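Local coordinates for glycoside Hydrolase Family 43_12 (PDB 7JVH), which probably hydrolyses arabinose- or xylose-containing glycosidic linkages in plant polysaccharides, as a family 43 glycoside hydrolase encoded in the gut microbiome of the capybara, at residues D63-R68 with Y74-S79; P87-T92 with W97-N102; V152-K155 with G160-D163; Q361-P364 with E368-T371; F382-D387 with N392-W397. All blocks are in the same frame, centred on the assembly; numbering follows the deposited sequence.

Interaction 1 (D63-R68 with Y74-S79)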
# COMPACT_ATOMS: atom_id res chain seq x y z
N ASP A 63 5.58 -3.22 2.17
CA ASP A 63 6.62 -2.84 3.11
C ASP A 63 6.05 -2.68 4.52
O ASP A 63 6.08 -1.59 5.09
CB ASP A 63 7.30 -1.54 2.64
CG ASP A 63 7.78 -1.62 1.21
OD1 ASP A 63 8.52 -2.58 0.87
OD2 ASP A 63 7.42 -0.71 0.43
N PRO A 64 5.50 -3.74 5.13
CA PRO A 64 4.83 -3.61 6.42
C PRO A 64 5.84 -3.47 7.54
O PRO A 64 6.84 -4.20 7.57
CB PRO A 64 4.06 -4.92 6.55
CG PRO A 64 4.85 -5.90 5.74
CD PRO A 64 5.45 -5.12 4.61
N SER A 65 5.56 -2.53 8.45
CA SER A 65 6.36 -2.31 9.64
C SER A 65 5.43 -2.31 10.84
O SER A 65 4.30 -1.83 10.77
CB SER A 65 7.09 -0.97 9.53
OG SER A 65 7.75 -0.64 10.74
N ILE A 66 5.93 -2.84 11.96
CA ILE A 66 5.12 -3.07 13.15
C ILE A 66 5.92 -2.82 14.43
O ILE A 66 7.10 -3.15 14.52
CB ILE A 66 4.52 -4.50 13.13
CG1 ILE A 66 3.59 -4.72 14.32
CG2 ILE A 66 5.61 -5.56 13.08
CD1 ILE A 66 2.62 -5.88 14.10
N CYS A 67 5.25 -2.21 15.41
CA CYS A 67 5.81 -1.97 16.72
C CYS A 67 4.76 -2.25 17.80
O CYS A 67 3.57 -2.37 17.51
CB CYS A 67 6.30 -0.54 16.81
SG CYS A 67 4.99 0.67 17.02
N ARG A 68 5.23 -2.35 19.05
CA ARG A 68 4.37 -2.60 20.20
C ARG A 68 4.66 -1.63 21.34
O ARG A 68 5.81 -1.36 21.66
CB ARG A 68 4.54 -4.04 20.69
CG ARG A 68 3.67 -4.40 21.88
CD ARG A 68 3.80 -5.88 22.23
NE ARG A 68 3.48 -6.11 23.63
CZ ARG A 68 3.35 -7.30 24.20
NH1 ARG A 68 3.53 -8.43 23.50
NH2 ARG A 68 3.03 -7.39 25.48
N TYR A 74 0.85 -1.49 16.53
CA TYR A 74 0.64 -0.53 15.44
C TYR A 74 1.39 -1.01 14.20
O TYR A 74 2.52 -1.47 14.30
CB TYR A 74 1.07 0.88 15.84
CG TYR A 74 0.31 1.42 17.04
CD1 TYR A 74 0.75 1.17 18.33
CD2 TYR A 74 -0.84 2.19 16.88
CE1 TYR A 74 0.06 1.66 19.43
CE2 TYR A 74 -1.52 2.68 17.97
CZ TYR A 74 -1.07 2.41 19.25
OH TYR A 74 -1.75 2.89 20.33
N LEU A 75 0.72 -0.92 13.05
CA LEU A 75 1.23 -1.47 11.80
C LEU A 75 1.02 -0.45 10.71
O LEU A 75 -0.06 0.14 10.61
CB LEU A 75 0.51 -2.78 11.48
CG LEU A 75 0.63 -3.36 10.07
CD1 LEU A 75 1.92 -4.15 9.87
CD2 LEU A 75 -0.61 -4.23 9.78
N VAL A 76 2.06 -0.23 9.89
CA VAL A 76 2.03 0.77 8.83
C VAL A 76 2.63 0.23 7.52
O VAL A 76 3.34 -0.78 7.53
CB VAL A 76 2.74 2.06 9.26
CG1 VAL A 76 2.06 2.67 10.48
CG2 VAL A 76 4.22 1.82 9.54
N ASN A 77 2.31 0.93 6.42
CA ASN A 77 2.63 0.52 5.06
C ASN A 77 3.07 1.72 4.18
O ASN A 77 2.73 2.87 4.46
CB ASN A 77 1.40 -0.13 4.43
CG ASN A 77 0.89 -1.32 5.23
OD1 ASN A 77 -0.06 -1.21 6.02
ND2 ASN A 77 1.52 -2.47 5.02
N SER A 78 3.82 1.42 3.12
CA SER A 78 4.16 2.38 2.09
C SER A 78 2.92 2.68 1.26
O SER A 78 1.98 1.90 1.24
CB SER A 78 5.29 1.85 1.19
OG SER A 78 5.04 0.55 0.74
N SER A 79 2.91 3.85 0.59
CA SER A 79 1.75 4.34 -0.14
C SER A 79 2.04 5.15 -1.40
O SER A 79 1.11 5.50 -2.14
CB SER A 79 0.85 5.15 0.80
OG SER A 79 1.57 6.13 1.51
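Ser78 OG donates to Asp63 OD2 at 2.7 Å, the shortest bond between the two segments, arriving on the anti side of that oxygen and 26° out of the carboxylate plane. Ser78 holds its hydroxyl between the backbone N and the carbonyl carbon (chi1 49°), which swings OG across to the carboxylate. The same Asp63 oxygen bonds a glycerol, probably left by the crystallisation liquor. Further along, the backbones pair antiparallel. Ser65 and Val76 exchange two bonds, Val76 N to Ser65 O at 2.9 Å and its reciprocal; Cys67 and Tyr74 exchange two more. Between them stands the non-hydrogen-bonded pair Ile66 and Leu75, whose CA atoms are 4.4 Å apart. On the sheet face of this pair, Leu75 CD1 packs 4.0 Å from Pro64 CB and nearly as close to Ile66 CB, while Val318 touches both Pro64 and Ile66. The opposite face carries Ser65 CB against Val76 CG2 at 4.0 Å and Cys67 SG against Tyr74 CB at 4.1 Å; Ser65 OG itself bonds Ile126 N and Asp306. Asn77 ND2 rests beside Pro64 CB at 3.8 Å and is held by Thr336 and Pro62. This buried hairpin forms the inner half of a four-stranded blade in the five-bladed beta-propeller of family 43, and the glycerol on Asp63 is consistent with a pocket there, probably the active site at the propeller centre.

Interaction 2 (P87-T92 with W97-N102); sequences PIFHST and WVQIGN
Gly101 O is gripped by two donors from opposite faces of its carbonyl plane: Ile88 N from across the strands at 3.0 Å, and Gln99 NE2 from its own strand at 3.1 Å. Neither uses a lone-pair direction, and the Gln99 donor stands 50° out of the plane. The site is a beta bulge in the hairpin that forms the outer half of a propeller blade: Ile88 pairs with Gly101, but Phe89 already pairs with Gln99, and Ile100 is the extra residue. Ile100 N still bonds Ile88 O, and Gly101 adopts backbone angles at which a CB would press on the carbonyl oxygen of Ile100. Past the bulge His90 and Val98 exchange two nearly straight bonds, His90 N to Val98 O being the shorter at 2.7 Å. With CG opposite its backbone N (chi1 -178°), Gln99 runs extended and brings NE2 beside Pro87 CB; its CB lies 3.6 Å from Phe89 CE2. On the face of Ile88 and His90, Ile88 CG2 touches Ile100 CG1 at 3.7 Å and His90 CB meets Ile100 CG2. The His90 ring leads away to Asp72. At the turn end, Ser91 OG bonds backbone atoms of the turn, including Asn96 O, while Ser91 CB sits over one face of the Trp97 indole, 3.5 Å from the centroid of the six-membered ring and 19° off its normal.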
# COMPACT_ATOMS: atom_id res chain seq x y z
N PRO A 87 -0.97 4.32 5.82
CA PRO A 87 -2.11 3.99 6.66
C PRO A 87 -1.59 3.30 7.91
O PRO A 87 -0.58 2.59 7.81
CB PRO A 87 -2.92 3.03 5.79
CG PRO A 87 -1.92 2.43 4.86
CD PRO A 87 -0.86 3.46 4.62
N ILE A 88 -2.24 3.54 9.05
CA ILE A 88 -1.81 2.97 10.32
C ILE A 88 -2.95 2.19 10.99
O ILE A 88 -4.06 2.71 11.19
CB ILE A 88 -1.19 4.05 11.24
CG1 ILE A 88 -0.80 3.45 12.59
CG2 ILE A 88 -2.13 5.25 11.39
CD1 ILE A 88 0.20 4.29 13.36
N PHE A 89 -2.67 0.92 11.30
CA PHE A 89 -3.63 -0.01 11.89
C PHE A 89 -3.26 -0.32 13.33
O PHE A 89 -2.09 -0.42 13.66
CB PHE A 89 -3.70 -1.29 11.06
CG PHE A 89 -4.08 -1.06 9.62
CD1 PHE A 89 -3.10 -0.82 8.67
CD2 PHE A 89 -5.41 -1.07 9.22
CE1 PHE A 89 -3.43 -0.62 7.33
CE2 PHE A 89 -5.76 -0.84 7.89
CZ PHE A 89 -4.76 -0.62 6.95
N HIS A 90 -4.28 -0.44 14.19
CA HIS A 90 -4.12 -0.79 15.61
C HIS A 90 -4.82 -2.12 15.93
O HIS A 90 -5.87 -2.40 15.40
CB HIS A 90 -4.64 0.35 16.51
CG HIS A 90 -4.90 -0.06 17.93
ND1 HIS A 90 -6.14 -0.47 18.37
CD2 HIS A 90 -4.08 -0.10 19.01
CE1 HIS A 90 -6.07 -0.75 19.66
NE2 HIS A 90 -4.83 -0.53 20.07
N SER A 91 -4.18 -2.92 16.78
CA SER A 91 -4.69 -4.23 17.21
C SER A 91 -4.09 -4.65 18.56
O SER A 91 -2.93 -4.37 18.85
CB SER A 91 -4.37 -5.28 16.14
OG SER A 91 -4.72 -6.60 16.56
N THR A 92 -4.90 -5.34 19.37
CA THR A 92 -4.43 -5.91 20.63
C THR A 92 -4.11 -7.40 20.54
O THR A 92 -3.59 -7.96 21.49
CB THR A 92 -5.46 -5.69 21.75
OG1 THR A 92 -6.71 -6.24 21.36
CG2 THR A 92 -5.62 -4.22 22.05
N TRP A 97 -7.75 -5.92 13.24
CA TRP A 97 -7.15 -4.58 13.09
C TRP A 97 -8.19 -3.51 12.79
O TRP A 97 -9.13 -3.78 12.06
CB TRP A 97 -6.13 -4.64 11.97
CG TRP A 97 -5.00 -5.58 12.20
CD1 TRP A 97 -4.93 -6.89 11.85
CD2 TRP A 97 -3.73 -5.25 12.77
NE1 TRP A 97 -3.71 -7.40 12.19
CE2 TRP A 97 -2.96 -6.42 12.75
CE3 TRP A 97 -3.19 -4.08 13.30
CZ2 TRP A 97 -1.66 -6.45 13.25
CZ3 TRP A 97 -1.91 -4.11 13.79
CH2 TRP A 97 -1.16 -5.28 13.77
N VAL A 98 -7.99 -2.35 13.39
CA VAL A 98 -8.75 -1.13 13.13
C VAL A 98 -7.77 -0.10 12.54
O VAL A 98 -6.71 0.15 13.13
CB VAL A 98 -9.38 -0.57 14.43
CG1 VAL A 98 -10.15 0.72 14.17
CG2 VAL A 98 -10.29 -1.60 15.07
N GLN A 99 -8.12 0.46 11.38
CA GLN A 99 -7.37 1.59 10.82
C GLN A 99 -7.71 2.82 11.65
O GLN A 99 -8.88 3.24 11.70
CB GLN A 99 -7.69 1.84 9.34
CG GLN A 99 -6.88 2.98 8.74
CD GLN A 99 -6.77 2.98 7.21
OE1 GLN A 99 -7.47 2.26 6.53
NE2 GLN A 99 -5.87 3.81 6.68
N ILE A 100 -6.69 3.38 12.32
CA ILE A 100 -6.85 4.56 13.18
C ILE A 100 -6.55 5.86 12.45
O ILE A 100 -6.77 6.95 12.98
CB ILE A 100 -6.00 4.46 14.47
CG1 ILE A 100 -4.50 4.46 14.15
CG2 ILE A 100 -6.39 3.20 15.24
CD1 ILE A 100 -3.62 4.44 15.39
N GLY A 101 -6.04 5.75 11.22
CA GLY A 101 -5.84 6.88 10.34
C GLY A 101 -4.73 6.62 9.33
O GLY A 101 -4.48 5.48 8.93
N ASN A 102 -4.09 7.71 8.91
CA ASN A 102 -2.94 7.68 8.02
C ASN A 102 -1.92 8.65 8.61
O ASN A 102 -2.27 9.80 8.90
CB ASN A 102 -3.36 8.08 6.60
CG ASN A 102 -4.38 7.13 5.99
OD1 ASN A 102 -4.02 6.23 5.23
ND2 ASN A 102 -5.66 7.31 6.32

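Interaction 3 (V152-K155 with G160-D163); sequences VKTK and GWSD
Thr154 and Trp161 meet methyl to ring face: Thr154 CG2 stands over the centre of the six-membered ring, 3.3 Å from its centroid and only 7° off the normal, a tight CH-pi contact. One torsion of Thr154 (chi1 -174°) serves two purposes, placing CG2 between the backbone N and carbonyl carbon, above the indole, and turning OG1 to the far side, where it donates to Gly160 O at 2.8 Å. OG1 also receives Asp156 N, which makes an ST turn just after the strand. The indole side chain itself leans beside its own backbone N (chi1 -58°) and crosses Thr154 and Val152 at about a right angle. Val152 O lies at the ring edge near its plane, 3.5 Å from Trp161 CE3, and Val152 CG2 touches the same carbon at 3.8 Å. The strand is 148-154, third in the second four-stranded blade of the propeller, and Trp161 belongs to the loop leading to the outermost strand, 165-166. A leucine in place of Trp161 would probably strip Thr154 CG2 of the flat surface it rests on and open a gap beside Val152 and Met137. Ser162 docks through backbone and side chain: its N donates to Lys153 O at 2.8 Å, and its OG accepts from Lys153 N at 3.0 Å while donating to Asp163 O. Held by these bonds, the hydroxyl has little freedom to turn. The Lys153 side chain bends at chi3 and forms a salt bridge to Asp214, whereas Asp163 is bound by Arg106 and Ser108.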
# COMPACT_ATOMS: atom_id res chain seq x y z
N VAL A 152 8.85 11.40 11.38
CA VAL A 152 7.81 12.10 12.13
C VAL A 152 7.57 11.40 13.47
O VAL A 152 7.82 10.20 13.61
CB VAL A 152 6.49 12.20 11.34
CG1 VAL A 152 6.69 12.92 10.01
CG2 VAL A 152 5.90 10.84 11.09
N LYS A 153 7.10 12.17 14.46
CA LYS A 153 6.99 11.72 15.84
C LYS A 153 5.63 12.02 16.45
O LYS A 153 4.92 12.90 16.00
CB LYS A 153 8.06 12.40 16.70
CG LYS A 153 9.47 12.14 16.22
CD LYS A 153 10.51 12.41 17.29
CE LYS A 153 10.58 13.84 17.74
NZ LYS A 153 11.60 13.95 18.81
N THR A 154 5.30 11.27 17.51
CA THR A 154 4.08 11.48 18.29
C THR A 154 4.16 10.77 19.64
O THR A 154 4.86 9.78 19.79
CB THR A 154 2.83 10.99 17.55
OG1 THR A 154 1.67 11.35 18.30
CG2 THR A 154 2.84 9.48 17.36
N LYS A 155 3.42 11.30 20.62
CA LYS A 155 3.20 10.63 21.90
C LYS A 155 2.01 9.64 21.88
O LYS A 155 1.92 8.79 22.75
CB LYS A 155 2.99 11.66 23.02
CG LYS A 155 4.19 12.55 23.30
CD LYS A 155 5.38 11.78 23.89
CE LYS A 155 5.61 12.06 25.37
NZ LYS A 155 7.03 11.81 25.74
N GLY A 160 -2.41 12.19 15.93
CA GLY A 160 -1.64 12.53 14.76
C GLY A 160 -0.15 12.69 15.05
O GLY A 160 0.28 12.52 16.18
N TRP A 161 0.62 13.04 14.02
CA TRP A 161 2.08 13.10 14.08
C TRP A 161 2.62 14.48 13.72
O TRP A 161 1.94 15.29 13.09
CB TRP A 161 2.67 12.06 13.14
CG TRP A 161 2.26 10.64 13.41
CD1 TRP A 161 1.02 10.08 13.18
CD2 TRP A 161 3.09 9.57 13.89
NE1 TRP A 161 1.03 8.76 13.52
CE2 TRP A 161 2.29 8.41 13.95
CE3 TRP A 161 4.42 9.49 14.29
CZ2 TRP A 161 2.78 7.18 14.40
CZ3 TRP A 161 4.91 8.26 14.74
CH2 TRP A 161 4.09 7.13 14.79
N SER A 162 3.86 14.75 14.13
CA SER A 162 4.55 16.01 13.86
C SER A 162 4.80 16.21 12.38
O SER A 162 4.59 15.32 11.57
CB SER A 162 5.89 16.04 14.59
OG SER A 162 6.82 15.15 13.99
N ASP A 163 5.28 17.41 12.03
CA ASP A 163 5.82 17.68 10.71
C ASP A 163 7.16 16.97 10.57
O ASP A 163 7.77 16.59 11.57
CB ASP A 163 5.94 19.19 10.47
CG ASP A 163 4.61 19.83 10.06
OD1 ASP A 163 3.71 19.12 9.58
OD2 ASP A 163 4.45 21.05 10.21

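Interaction 4 (Q361-P364 with E368-T371)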
# COMPACT_ATOMS: atom_id res chain seq x y z
N GLN A 361 -4.03 -19.72 8.34
CA GLN A 361 -3.04 -19.81 9.44
C GLN A 361 -3.84 -19.98 10.72
O GLN A 361 -4.93 -19.42 10.80
CB GLN A 361 -2.31 -18.48 9.60
CG GLN A 361 -1.50 -18.06 8.39
CD GLN A 361 -0.24 -18.86 8.36
OE1 GLN A 361 0.40 -19.03 9.38
NE2 GLN A 361 0.10 -19.39 7.20
N LYS A 362 -3.31 -20.71 11.69
CA LYS A 362 -4.04 -20.83 12.96
C LYS A 362 -3.87 -19.50 13.67
O LYS A 362 -2.80 -18.95 13.58
CB LYS A 362 -3.46 -22.00 13.76
CG LYS A 362 -3.03 -23.18 12.91
CD LYS A 362 -2.31 -24.26 13.68
CE LYS A 362 -0.87 -24.46 13.25
NZ LYS A 362 -0.62 -25.83 12.75
N MSE A 363 -4.90 -19.01 14.36
CA MSE A 363 -4.79 -17.73 15.12
C MSE A 363 -4.10 -18.00 16.47
O MSE A 363 -3.94 -19.15 16.84
CB MSE A 363 -6.18 -17.18 15.47
CG MSE A 363 -7.07 -16.84 14.30
SE MSE A 363 -8.69 -15.95 14.85
CE MSE A 363 -8.19 -14.43 15.86
N PRO A 364 -3.67 -16.98 17.21
CA PRO A 364 -3.11 -17.20 18.54
C PRO A 364 -4.19 -17.72 19.50
O PRO A 364 -5.32 -17.34 19.36
CB PRO A 364 -2.68 -15.80 18.97
CG PRO A 364 -2.51 -15.05 17.68
CD PRO A 364 -3.59 -15.60 16.78
N GLU A 368 -10.47 -14.74 18.76
CA GLU A 368 -11.54 -15.09 17.80
C GLU A 368 -11.49 -14.12 16.61
O GLU A 368 -11.12 -12.97 16.80
CB GLU A 368 -12.92 -15.13 18.46
CG GLU A 368 -13.07 -14.15 19.61
CD GLU A 368 -14.31 -14.34 20.46
OE1 GLU A 368 -15.26 -13.58 20.27
OE2 GLU A 368 -14.31 -15.25 21.31
N ASN A 369 -11.86 -14.62 15.44
CA ASN A 369 -11.84 -13.87 14.17
C ASN A 369 -13.01 -12.90 14.07
O ASN A 369 -14.12 -13.35 13.82
CB ASN A 369 -11.83 -14.87 13.02
CG ASN A 369 -11.30 -14.29 11.74
OD1 ASN A 369 -11.68 -13.20 11.36
ND2 ASN A 369 -10.43 -15.02 11.08
N LYS A 370 -12.75 -11.61 14.24
CA LYS A 370 -13.75 -10.56 14.12
C LYS A 370 -13.50 -9.69 12.88
O LYS A 370 -14.04 -8.60 12.77
CB LYS A 370 -13.77 -9.73 15.40
CG LYS A 370 -14.12 -10.54 16.63
CD LYS A 370 -14.18 -9.72 17.91
CE LYS A 370 -12.80 -9.32 18.42
NZ LYS A 370 -12.86 -8.86 19.84
N THR A 371 -12.70 -10.19 11.93
CA THR A 371 -12.39 -9.45 10.71
C THR A 371 -13.70 -9.12 9.99
O THR A 371 -14.59 -9.96 9.90
CB THR A 371 -11.44 -10.22 9.78
OG1 THR A 371 -12.04 -11.47 9.41
CG2 THR A 371 -10.09 -10.47 10.46
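The backbones of Met363 and Glu368 stay well apart, with 7.7 Å between their CA atoms as the nearest approach, and the gap is spanned by one long side chain. Met363, present as selenomethionine, points its CB toward the facing loop, and its chain runs extended through chi2, which brings SE to 3.5 Å from Asn369 N. A fold at the last torsion (chi3 55°) then lays the methyl alongside the peptide between Glu368 and Asn369, with CE 3.4 Å from Glu368 C. SE also touches Asn369 CB at 3.8 Å, and everything that passes between the segments is van der Waals contact. The two segments lie in the connection that leads from the propeller to the C-terminal concanavalin A-like domain; strand 360-362 pairs with strand 51-53, and Met363 packs on Phe52 of that strand and on Ile95. Beyond the selenium, Asn369 shapes the loop as an Asx turn. Its OD1 accepts two bonds, from Thr371 N at 3.2 Å and from Thr371 OG1 at 2.6 Å, the hydroxyl arriving in the carbonyl plane. With CG opposite the backbone N (chi1 -158°), the amide is carried forward to Thr371, and its ND2 bonds Glu51 O, so both ends of the amide are fixed. Asn96, in the turn of a propeller hairpin, holds the same loop with its own amide, ND2 to Glu368 O and OD1 from Lys370 N.

Interaction 5 (F382-D387 with N392-W397); sequences FTYSED and NIDYRW
A type I turn from Asp394 to Trp397, doubled by an Asx turn at Asp394, presents three side chains to Tyr384. The Arg396 guanidinium lies flat on one face of the Tyr384 ring, planes 21° apart, with CZ 3.8 Å from the ring centroid, a cation-pi stack. NH2 comes lowest, over the rim at 3.3 Å from Tyr384 CE1. Asp394 steers that group: Arg396 NE bonds Asp394 OD1 at 2.9 Å and NH2 bonds OD2, a side-on salt bridge that limits its rotation. Arg396 N also reaches OD1, making the Asx turn. Tyr384 sits on strand 383-386, which pairs with strand 28-37 in a sheet of the concanavalin A-like beta-sandwich, while Arg396 packs against Gln99 of the propeller. With CG opposite the backbone N (chi1 172°), the ring reaches across and brings OH to the edge of Trp397, where NE1 donates to it at 3.1 Å, nearly in the indole plane. The hydroxyl then donates to Glu386 OE1 in a short 2.5 Å bond on the anti lone pair. A leucine at Tyr384 would probably leave Trp397 NE1 and Glu386 OE1 without this shared partner and the guanidinium without its ring. Tyr384 CE2 also packs 3.9 Å from Trp397 CZ2.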
# COMPACT_ATOMS: atom_id res chain seq x y z
N PHE A 382 -15.96 -10.29 0.98
CA PHE A 382 -16.83 -9.40 1.72
C PHE A 382 -17.37 -8.32 0.79
O PHE A 382 -16.96 -8.22 -0.36
CB PHE A 382 -16.08 -8.78 2.89
CG PHE A 382 -14.92 -7.93 2.48
CD1 PHE A 382 -15.07 -6.59 2.20
CD2 PHE A 382 -13.64 -8.48 2.39
CE1 PHE A 382 -13.99 -5.81 1.84
CE2 PHE A 382 -12.56 -7.71 2.04
CZ PHE A 382 -12.73 -6.37 1.75
N THR A 383 -18.30 -7.53 1.32
CA THR A 383 -18.90 -6.42 0.62
C THR A 383 -18.80 -5.20 1.51
O THR A 383 -19.17 -5.25 2.69
CB THR A 383 -20.37 -6.69 0.25
OG1 THR A 383 -20.40 -7.60 -0.84
CG2 THR A 383 -21.09 -5.42 -0.15
N TYR A 384 -18.27 -4.10 0.93
CA TYR A 384 -18.22 -2.80 1.57
C TYR A 384 -19.12 -1.86 0.78
O TYR A 384 -18.83 -1.52 -0.37
CB TYR A 384 -16.79 -2.29 1.61
CG TYR A 384 -16.63 -0.86 2.09
CD1 TYR A 384 -17.37 -0.37 3.16
CD2 TYR A 384 -15.70 0.00 1.48
CE1 TYR A 384 -17.22 0.92 3.59
CE2 TYR A 384 -15.54 1.31 1.94
CZ TYR A 384 -16.31 1.77 2.99
OH TYR A 384 -16.18 3.05 3.46
N SER A 385 -20.24 -1.47 1.41
CA SER A 385 -21.17 -0.50 0.88
C SER A 385 -21.05 0.75 1.73
O SER A 385 -21.25 0.71 2.94
CB SER A 385 -22.61 -1.01 0.91
OG SER A 385 -23.50 -0.03 0.41
N GLU A 386 -20.72 1.87 1.07
CA GLU A 386 -20.48 3.13 1.72
C GLU A 386 -21.47 4.11 1.10
O GLU A 386 -21.55 4.23 -0.13
CB GLU A 386 -19.06 3.61 1.44
CG GLU A 386 -18.73 4.97 2.01
CD GLU A 386 -18.96 5.03 3.51
OE1 GLU A 386 -18.16 4.41 4.24
OE2 GLU A 386 -19.93 5.71 3.95
N ASP A 387 -22.20 4.83 1.97
CA ASP A 387 -23.17 5.84 1.56
C ASP A 387 -22.72 7.27 1.79
O ASP A 387 -23.41 8.19 1.42
CB ASP A 387 -24.50 5.57 2.28
CG ASP A 387 -25.17 4.30 1.78
OD1 ASP A 387 -24.96 3.93 0.61
OD2 ASP A 387 -25.93 3.68 2.57
N ASN A 392 -16.74 12.40 8.45
CA ASN A 392 -15.59 11.54 8.76
C ASN A 392 -15.58 10.35 7.80
O ASN A 392 -16.15 9.30 8.10
CB ASN A 392 -15.65 11.03 10.21
CG ASN A 392 -15.77 12.14 11.22
OD1 ASN A 392 -14.95 13.06 11.26
ND2 ASN A 392 -16.81 12.07 12.05
N ILE A 393 -14.99 10.55 6.62
CA ILE A 393 -14.93 9.54 5.60
C ILE A 393 -13.98 8.44 6.03
O ILE A 393 -12.96 8.70 6.64
CB ILE A 393 -14.55 10.15 4.24
CG1 ILE A 393 -15.71 11.02 3.74
CG2 ILE A 393 -14.21 9.07 3.21
CD1 ILE A 393 -15.39 11.80 2.49
N ASP A 394 -14.34 7.19 5.72
CA ASP A 394 -13.58 6.02 6.11
C ASP A 394 -12.15 6.15 5.60
O ASP A 394 -11.94 6.55 4.46
CB ASP A 394 -14.26 4.76 5.55
CG ASP A 394 -13.70 3.48 6.11
OD1 ASP A 394 -12.59 3.08 5.69
OD2 ASP A 394 -14.40 2.85 6.94
N TYR A 395 -11.17 5.77 6.44
CA TYR A 395 -9.74 5.92 6.16
C TYR A 395 -9.17 5.05 5.04
O TYR A 395 -7.96 5.10 4.78
CB TYR A 395 -8.90 5.63 7.40
CG TYR A 395 -9.13 6.52 8.60
CD1 TYR A 395 -8.95 7.89 8.52
CD2 TYR A 395 -9.47 5.98 9.85
CE1 TYR A 395 -9.13 8.71 9.63
CE2 TYR A 395 -9.65 6.78 10.95
CZ TYR A 395 -9.48 8.14 10.84
OH TYR A 395 -9.68 8.93 11.93
N ARG A 396 -10.02 4.24 4.40
CA ARG A 396 -9.63 3.42 3.24
C ARG A 396 -9.64 4.20 1.94
O ARG A 396 -9.06 3.75 0.95
CB ARG A 396 -10.58 2.24 3.06
CG ARG A 396 -10.19 1.00 3.82
CD ARG A 396 -11.32 -0.02 3.78
NE ARG A 396 -12.51 0.48 4.47
CZ ARG A 396 -13.52 -0.28 4.86
NH1 ARG A 396 -13.53 -1.57 4.57
NH2 ARG A 396 -14.55 0.27 5.48
N TRP A 397 -10.33 5.34 1.94
CA TRP A 397 -10.49 6.18 0.76
C TRP A 397 -9.30 7.12 0.61
O TRP A 397 -8.98 7.87 1.52
CB TRP A 397 -11.79 6.95 0.86
CG TRP A 397 -12.95 6.03 0.76
CD1 TRP A 397 -13.71 5.57 1.79
CD2 TRP A 397 -13.46 5.43 -0.43
NE1 TRP A 397 -14.67 4.72 1.31
CE2 TRP A 397 -14.54 4.62 -0.05
CE3 TRP A 397 -13.11 5.49 -1.78
CZ2 TRP A 397 -15.28 3.88 -0.97
CZ3 TRP A 397 -13.84 4.76 -2.70
CH2 TRP A 397 -14.93 3.97 -2.29

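Interactions 1 and 2 are buried and build one propeller blade: strands 72-76 and 85-91 are neighbours, probably hydrogen-bonded from Phe89 N to Leu75 O at 2.8 Å; within both contacts paired backbones do most of the work. Interaction 3, partly buried in the next blade, keeps one backbone bond and adds hydroxyl bonds and a methyl on an indole; Ile88 CD1 reaches Trp161 CZ2 at 4.0 Å. Interaction 4, also partly buried, rests on one selenomethionine and touches none of the others. Interaction 5, at the C-terminal domain surface, relies on a guanidinium stacked on a tyrosine, a salt bridge and side-chain hydrogen bonds, yet its Tyr395 packs against Gln99, Ile100 and Gly101 of interaction 2, joining the two domains.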